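Long-range contacts in beta-lactamase (Chitinophaga pinensis, PDB 6N36), which probably hydrolyses the beta-lactam ring of antibiotics, using zinc ions held in the active site of a metallo-beta-lactamase fold: residues A[24-29]-A[169-174]; A[162-167]-A[182-187]. All coordinates share one frame; numbering follows the deposited sequence.

Contact 1. Residues A[24-29]-A[169-174]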
ATOM      1  N   ARG A  24     -15.594  -7.949   0.578  1.00 21.71           N
ATOM      2  CA  ARG A  24     -15.109  -8.167   1.944  1.00 20.69           C
ATOM      3  C   ARG A  24     -14.018  -9.236   1.905  1.00 22.45           C
ATOM      4  O   ARG A  24     -14.215 -10.372   1.373  1.00 23.80           O
ATOM      5  CB  ARG A  24     -16.273  -8.671   2.792  1.00 22.15           C
ATOM      6  CG  ARG A  24     -15.934  -8.834   4.254  1.00 22.77           C
ATOM      7  CD  ARG A  24     -17.189  -9.414   4.920  1.00 25.13           C
ATOM      8  NE  ARG A  24     -16.969  -9.673   6.320  1.00 28.49           N
ATOM      9  CZ  ARG A  24     -17.603 -10.603   7.012  1.00 29.00           C
ATOM     10  NH1 ARG A  24     -18.361 -11.499   6.402  1.00 29.95           N
ATOM     11  NH2 ARG A  24     -17.311 -10.736   8.293  1.00 31.16           N
ATOM     12  N   ILE A  25     -12.829  -8.859   2.374  1.00 21.11           N
ATOM     13  CA  ILE A  25     -11.695  -9.816   2.420  1.00 21.74           C
ATOM     14  C   ILE A  25     -11.860 -10.716   3.640  1.00 23.79           C
ATOM     15  O   ILE A  25     -11.835 -11.961   3.489  1.00 24.83           O
ATOM     16  CB  ILE A  25     -10.372  -9.020   2.434  1.00 21.66           C
ATOM     17  CG1 ILE A  25     -10.193  -8.196   1.155  1.00 20.68           C
ATOM     18  CG2 ILE A  25      -9.221  -9.990   2.688  1.00 23.04           C
ATOM     19  CD1 ILE A  25      -9.130  -7.119   1.267  1.00 20.12           C
ATOM     20  N   ALA A  26     -11.914 -10.110   4.807  1.00 23.52           N
ATOM     21  CA  ALA A  26     -11.865 -10.811   6.101  1.00 24.14           C
ATOM     22  C   ALA A  26     -12.377  -9.832   7.144  1.00 23.58           C
ATOM     23  O   ALA A  26     -11.834  -8.738   7.239  1.00 22.69           O
ATOM     24  CB  ALA A  26     -10.475 -11.265   6.414  1.00 24.61           C
ATOM     25  N   GLY A  27     -13.405 -10.207   7.901  1.00 24.19           N
ATOM     26  CA  GLY A  27     -13.837  -9.306   8.974  1.00 23.63           C
ATOM     27  C   GLY A  27     -14.293  -7.955   8.417  1.00 23.32           C
ATOM     28  O   GLY A  27     -15.063  -7.909   7.428  1.00 23.82           O
ATOM     29  N   ASN A  28     -13.746  -6.900   9.012  1.00 22.44           N
ATOM     30  CA  ASN A  28     -14.011  -5.480   8.679  1.00 20.85           C
ATOM     31  C   ASN A  28     -13.004  -4.931   7.662  1.00 20.36           C
ATOM     32  O   ASN A  28     -12.862  -3.699   7.577  1.00 21.08           O
ATOM     33  CB  ASN A  28     -14.083  -4.641   9.951  1.00 21.69           C
ATOM     34  CG  ASN A  28     -12.828  -4.684  10.796  1.00 23.69           C
ATOM     35  OD1 ASN A  28     -12.183  -5.739  10.968  1.00 25.73           O
ATOM     36  ND2 ASN A  28     -12.474  -3.555  11.358  1.00 25.04           N
ATOM     37  N   LEU A  29     -12.269  -5.787   6.979  1.00 20.50           N
ATOM     38  CA  LEU A  29     -11.313  -5.371   5.923  1.00 18.93           C
ATOM     39  C   LEU A  29     -11.901  -5.670   4.553  1.00 18.58           C
ATOM     40  O   LEU A  29     -12.318  -6.827   4.280  1.00 20.24           O
ATOM     41  CB  LEU A  29     -10.008  -6.137   6.104  1.00 19.92           C
ATOM     42  CG  LEU A  29      -9.023  -5.985   4.957  1.00 20.17           C
ATOM     43  CD1 LEU A  29      -8.489  -4.568   4.827  1.00 19.83           C
ATOM     44  CD2 LEU A  29      -7.870  -6.972   5.095  1.00 21.38           C
ATOM     45  N   PHE A 169      -2.333  -6.088  11.164  1.00 22.10           N
ATOM     46  CA  PHE A 169      -3.503  -5.848  12.041  1.00 23.35           C
ATOM     47  C   PHE A 169      -4.336  -7.111  12.127  1.00 23.33           C
ATOM     48  O   PHE A 169      -4.467  -7.902  11.169  1.00 23.67           O
ATOM     49  CB  PHE A 169      -4.371  -4.669  11.555  1.00 22.16           C
ATOM     50  CG  PHE A 169      -4.742  -4.706  10.091  1.00 21.19           C
ATOM     51  CD1 PHE A 169      -3.848  -4.244   9.147  1.00 19.95           C
ATOM     52  CD2 PHE A 169      -5.922  -5.253   9.654  1.00 20.66           C
ATOM     53  CE1 PHE A 169      -4.166  -4.299   7.810  1.00 20.28           C
ATOM     54  CE2 PHE A 169      -6.234  -5.334   8.307  1.00 20.26           C
ATOM     55  CZ  PHE A 169      -5.347  -4.856   7.387  1.00 20.82           C
ATOM     56  N   ASP A 170      -5.010  -7.227  13.261  1.00 26.04           N
ATOM     57  CA  ASP A 170      -5.993  -8.306  13.505  1.00 28.07           C
ATOM     58  C   ASP A 170      -7.392  -7.856  13.082  1.00 25.94           C
ATOM     59  O   ASP A 170      -7.789  -6.697  13.390  1.00 27.55           O
ATOM     60  CB  ASP A 170      -6.011  -8.705  14.982  1.00 28.92           C
ATOM     61  CG  ASP A 170      -4.736  -9.403  15.429  1.00 34.25           C
ATOM     62  OD1 ASP A 170      -3.921  -9.837  14.564  1.00 34.03           O
ATOM     63  OD2 ASP A 170      -4.556  -9.532  16.673  1.00 39.39           O
ATOM     64  N   VAL A 171      -8.099  -8.737  12.383  1.00 25.65           N
ATOM     65  CA  VAL A 171      -9.552  -8.567  12.106  1.00 26.03           C
ATOM     66  C   VAL A 171     -10.293  -9.780  12.696  1.00 27.72           C
ATOM     67  O   VAL A 171      -9.783 -10.907  12.653  1.00 27.92           O
ATOM     68  CB  VAL A 171      -9.886  -8.383  10.615  1.00 25.40           C
ATOM     69  CG1 VAL A 171      -9.150  -7.176  10.061  1.00 25.27           C
ATOM     70  CG2 VAL A 171      -9.573  -9.609   9.781  1.00 26.63           C
ATOM     71  N   LYS A 172     -11.492  -9.523  13.159  1.00 29.37           N
ATOM     72  CA  LYS A 172     -12.375 -10.547  13.794  1.00 32.84           C
ATOM     73  C   LYS A 172     -13.609 -10.738  12.919  1.00 31.27           C
ATOM     74  O   LYS A 172     -14.196  -9.720  12.527  1.00 31.82           O
ATOM     75  CB  LYS A 172     -12.828 -10.018  15.150  1.00 35.45           C
ATOM     76  CG  LYS A 172     -11.739  -9.863  16.200  1.00 40.91           C
ATOM     77  CD  LYS A 172     -12.287  -9.259  17.478  1.00 45.91           C
ATOM     78  CE  LYS A 172     -11.341  -9.365  18.653  1.00 49.76           C
ATOM     79  NZ  LYS A 172     -11.776  -8.440  19.722  1.00 52.90           N
ATOM     80  N   ASP A 173     -13.994 -11.964  12.591  1.00 32.47           N
ATOM     81  CA  ASP A 173     -15.345 -12.203  11.990  1.00 31.57           C
ATOM     82  C   ASP A 173     -16.168 -13.051  12.982  1.00 34.13           C
ATOM     83  O   ASP A 173     -15.736 -13.191  14.140  1.00 34.01           O
ATOM     84  CB  ASP A 173     -15.210 -12.738  10.561  1.00 31.20           C
ATOM     85  CG  ASP A 173     -14.644 -14.148  10.432  1.00 32.42           C
ATOM     86  OD1 ASP A 173     -14.600 -14.888  11.483  1.00 34.22           O
ATOM     87  OD2 ASP A 173     -14.375 -14.535   9.291  1.00 32.72           O
ATOM     88  N   ALA A 174     -17.311 -13.560  12.543  1.00 35.37           N
ATOM     89  CA  ALA A 174     -18.208 -14.391  13.372  1.00 38.06           C
ATOM     90  C   ALA A 174     -17.494 -15.659  13.858  1.00 41.07           C
ATOM     91  O   ALA A 174     -17.943 -16.237  14.876  1.00 43.37           O
ATOM     92  CB  ALA A 174     -19.457 -14.700  12.576  1.00 37.59           C
TER
HETATM   93  O   HOH W   1     -12.184  -6.752  13.425  1.00 29.97           O

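Contact 2. Residues A[162-167]-A[182-187]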
ATOM      1  N   PRO A 162      12.190   5.298   0.213  1.00 19.47           N
ATOM      2  CA  PRO A 162      12.799   5.327   1.541  1.00 19.43           C
ATOM      3  C   PRO A 162      11.769   5.009   2.628  1.00 20.31           C
ATOM      4  O   PRO A 162      12.169   4.440   3.715  1.00 21.09           O
ATOM      5  CB  PRO A 162      13.351   6.745   1.619  1.00 21.25           C
ATOM      6  CG  PRO A 162      13.717   7.040   0.200  1.00 22.45           C
ATOM      7  CD  PRO A 162      12.542   6.504  -0.576  1.00 21.67           C
ATOM      8  N   GLY A 163      10.531   5.477   2.458  1.00 20.04           N
ATOM      9  CA  GLY A 163       9.477   5.303   3.480  1.00 21.04           C
ATOM     10  C   GLY A 163       8.501   4.191   3.172  1.00 20.58           C
ATOM     11  O   GLY A 163       7.415   4.114   3.836  1.00 20.66           O
ATOM     12  N   ALA A 164       8.809   3.284   2.268  1.00 18.96           N
ATOM     13  CA  ALA A 164       7.946   2.124   1.999  1.00 18.47           C
ATOM     14  C   ALA A 164       7.719   1.326   3.276  1.00 18.21           C
ATOM     15  O   ALA A 164       8.639   1.204   4.176  1.00 18.86           O
ATOM     16  CB  ALA A 164       8.465   1.249   0.894  1.00 17.84           C
ATOM     17  N   ASN A 165       6.479   0.873   3.452  1.00 17.49           N
ATOM     18  CA  ASN A 165       6.099   0.223   4.713  1.00 18.01           C
ATOM     19  C   ASN A 165       4.930  -0.733   4.487  1.00 17.67           C
ATOM     20  O   ASN A 165       4.171  -0.632   3.477  1.00 17.68           O
ATOM     21  CB  ASN A 165       5.821   1.250   5.790  1.00 18.68           C
ATOM     22  CG  ASN A 165       4.851   2.351   5.459  1.00 19.06           C
ATOM     23  OD1 ASN A 165       4.867   3.359   6.119  1.00 21.20           O
ATOM     24  ND2 ASN A 165       3.875   2.144   4.588  1.00 19.51           N
ATOM     25  N   SER A 166       4.820  -1.684   5.397  1.00 17.80           N
ATOM     26  CA  SER A 166       3.705  -2.659   5.426  1.00 17.49           C
ATOM     27  C   SER A 166       2.878  -2.366   6.678  1.00 18.60           C
ATOM     28  O   SER A 166       3.387  -1.700   7.630  1.00 20.04           O
ATOM     29  CB  SER A 166       4.231  -4.086   5.458  1.00 18.46           C
ATOM     30  OG  SER A 166       5.059  -4.328   4.321  1.00 19.73           O
ATOM     31  N   PHE A 167       1.679  -2.955   6.739  1.00 17.65           N
ATOM     32  CA  PHE A 167       0.758  -2.795   7.868  1.00 19.68           C
ATOM     33  C   PHE A 167       0.285  -4.177   8.308  1.00 20.26           C
ATOM     34  O   PHE A 167      -0.068  -5.028   7.475  1.00 20.07           O
ATOM     35  CB  PHE A 167      -0.437  -1.901   7.499  1.00 17.59           C
ATOM     36  CG  PHE A 167      -0.018  -0.525   7.070  1.00 18.78           C
ATOM     37  CD1 PHE A 167       0.365   0.419   8.010  1.00 19.45           C
ATOM     38  CD2 PHE A 167       0.000  -0.172   5.723  1.00 17.56           C
ATOM     39  CE1 PHE A 167       0.775   1.676   7.626  1.00 19.63           C
ATOM     40  CE2 PHE A 167       0.410   1.096   5.336  1.00 18.74           C
ATOM     41  CZ  PHE A 167       0.781   2.030   6.277  1.00 18.71           C
ATOM     42  N   ILE A 182      -0.681  -6.306   5.053  1.00 18.88           N
ATOM     43  CA  ILE A 182      -0.709  -5.570   3.756  1.00 18.00           C
ATOM     44  C   ILE A 182       0.776  -5.250   3.492  1.00 18.80           C
ATOM     45  O   ILE A 182       1.348  -4.374   4.186  1.00 17.92           O
ATOM     46  CB  ILE A 182      -1.581  -4.316   3.823  1.00 17.88           C
ATOM     47  CG1 ILE A 182      -3.044  -4.642   4.187  1.00 19.47           C
ATOM     48  CG2 ILE A 182      -1.460  -3.551   2.507  1.00 18.96           C
ATOM     49  CD1 ILE A 182      -3.757  -5.541   3.263  1.00 21.31           C
ATOM     50  N   ALA A 183       1.365  -6.034   2.613  1.00 19.45           N
ATOM     51  CA  ALA A 183       2.822  -6.113   2.397  1.00 19.29           C
ATOM     52  C   ALA A 183       3.245  -5.200   1.270  1.00 21.07           C
ATOM     53  O   ALA A 183       2.751  -5.414   0.139  1.00 22.53           O
ATOM     54  CB  ALA A 183       3.253  -7.521   2.067  1.00 20.25           C
ATOM     55  N   ASN A 184       4.210  -4.324   1.509  1.00 19.16           N
ATOM     56  CA  ASN A 184       4.850  -3.604   0.393  1.00 18.80           C
ATOM     57  C   ASN A 184       6.026  -4.425  -0.116  1.00 19.21           C
ATOM     58  O   ASN A 184       7.040  -4.492   0.489  1.00 19.96           O
ATOM     59  CB  ASN A 184       5.263  -2.189   0.779  1.00 19.31           C
ATOM     60  CG  ASN A 184       5.430  -1.376  -0.480  1.00 21.54           C
ATOM     61  OD1 ASN A 184       4.443  -0.837  -1.012  1.00 21.78           O
ATOM     62  ND2 ASN A 184       6.671  -1.296  -1.001  1.00 20.55           N
ATOM     63  N   ILE A 185       5.851  -5.016  -1.277  1.00 21.40           N
ATOM     64  CA  ILE A 185       6.827  -5.987  -1.829  1.00 21.86           C
ATOM     65  C   ILE A 185       8.034  -5.184  -2.283  1.00 22.75           C
ATOM     66  O   ILE A 185       7.919  -4.107  -2.861  1.00 23.82           O
ATOM     67  CB  ILE A 185       6.181  -6.793  -2.971  1.00 24.51           C
ATOM     68  CG1 ILE A 185       5.065  -7.704  -2.446  1.00 24.34           C
ATOM     69  CG2 ILE A 185       7.239  -7.581  -3.758  1.00 25.61           C
ATOM     70  CD1 ILE A 185       5.428  -8.665  -1.363  1.00 25.52           C
ATOM     71  N   PRO A 186       9.250  -5.637  -1.945  1.00 20.59           N
ATOM     72  CA  PRO A 186      10.470  -4.884  -2.235  1.00 20.71           C
ATOM     73  C   PRO A 186      10.946  -5.038  -3.682  1.00 21.23           C
ATOM     74  O   PRO A 186      12.040  -5.501  -3.948  1.00 20.88           O
ATOM     75  CB  PRO A 186      11.451  -5.441  -1.218  1.00 21.43           C
ATOM     76  CG  PRO A 186      11.031  -6.877  -1.098  1.00 22.57           C
ATOM     77  CD  PRO A 186       9.522  -6.804  -1.071  1.00 20.87           C
ATOM     78  N   SER A 187      10.098  -4.632  -4.609  1.00 20.59           N
ATOM     79  CA  SER A 187      10.465  -4.592  -6.031  1.00 20.35           C
ATOM     80  C   SER A 187      11.534  -3.526  -6.293  1.00 19.61           C
ATOM     81  O   SER A 187      11.540  -2.495  -5.661  1.00 19.50           O
ATOM     82  CB  SER A 187       9.255  -4.450  -6.912  1.00 21.74           C
ATOM     83  OG  SER A 187       8.618  -3.229  -6.667  1.00 22.34           O
TER

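Contact 1. Residues A[24-29]-A[169-174]
Asn28 and Lys172 are linked only through a water: no direct hydrogen bond joins 24-29 to 169-174. The water donates to Asn28 OD1 (2.7 Å) and accepts from Lys172 N, so the amide oxygen reaches the strand backbone indirectly. The Asn28 side chain stands with CG between its own backbone N and carbonyl carbon (chi1 59°), and OD1 also lies 3.5 Å from Val171 CG1. Its other end, ND2, is tied to Thr43 O, which should fix the flip of the amide.

Val171 packs beneath the type II' turn from Ala26 to Leu29. Val171 CG2 sits 3.5 Å from Ala26 O, while CG1 goes to Asn28 and the CB of Leu29. Gly27, with its positive phi, suits the first corner of such a turn and brings CA to 3.6 Å from Lys172 O. A classic beta bulge precedes the turn: the amides of Ile25 and Ala26 both point to Leu29 O, the second bond being weak.

Arg24 reaches along the hairpin fully extended, and its NE gives a nearly straight bond (170°) of 2.8 Å to Gly27 O, in the guanidinium plane. Its NH2 touches Asp173 at CB; the charged ends stay 4.9 Å apart between Arg24 NH2 and Asp173 OD2, too far for a salt bridge. Asp173 OD2 bonds instead to Tyr242 OH, which also takes part in a bond with Gly27 N, while the Tyr242 ring meets Arg24 as a cation-pi pair.

Deeper in, Leu29 CD2 comes to the edge of the Phe169 ring, 4.0 Å from CE2. Here the hairpin of strands 23-26 and 29-31, at the border of the seven-stranded sheet, leans on strand 165-172 of the five-stranded sheet, with Ile42 of strand 40-42 and Val180 of strand 177-182 packed alongside.

Contact 2. Residues A[162-167]-A[182-187]
Ser166 turns OG anti to its carbonyl carbon (chi1 -58°), while Asn184 puts CG anti to its backbone N (chi1 -160°). The first rotation lays OG in front of the Asn184 amide, which donates to it over 2.9 Å at a straight 165°; OG is also hydrogen-bonded to His157 ND1, so two bonds grip it. The hydroxyl's carbon, Ser166 CB, is pressed to 3.2 Å from Ile182 O. The backbone sets Asn184 CB 3.3 Å from Asn165 O, and the anti CG takes the amide over toward Ala164, Asn184 ND2 lying 3.6 Å from Ala164 CB.

Phe167 and Ile182 form an antiparallel hydrogen-bonded pair, Phe167 N giving to Ile182 O (2.9 Å) and Ile182 N to Phe167 O (2.8 Å). This is where strand 177-182 runs out beside strand 165-172; beyond it the Ser166 hydroxyl takes up the Asn184 amide, two residues further along the departing chain. In the metallo-beta-lactamase fold these strand ends lead to the zinc site. Asn184 OD1 is hydrogen-bonded to ND1 of His83, a zinc ligand, which makes Asn184 a second-shell residue, its side chain about 7 Å from a bound zinc ion. Farther along the loop, the carbonyl of Ser187 bonds to ND1 of another ligand, His160. On the flank, Met214 of helix 203-215 packs against both Ser166 and Ala183.

In the fold
From the N terminus, the chain first makes the hairpin of 24-29, then 139 residues pass, taking in the rest of the seven-stranded sheet and the first strands of the five-stranded one, before 169-174 closes contact 1. Contact 2 closes a much shorter excursion of 14 residues, most of the hairpin formed by strands 165-172 and 177-182. In sequence the segments alternate, so the two contacts cross. They share strand 165-172, contact 2 near its beginning by the metal site, contact 1 at its far end, with centres about 21 Å apart. Phe169 CE1 packs 3.8 Å from Ile182 CG1, joining the sheet-to-sheet contact to the one within a single sheet.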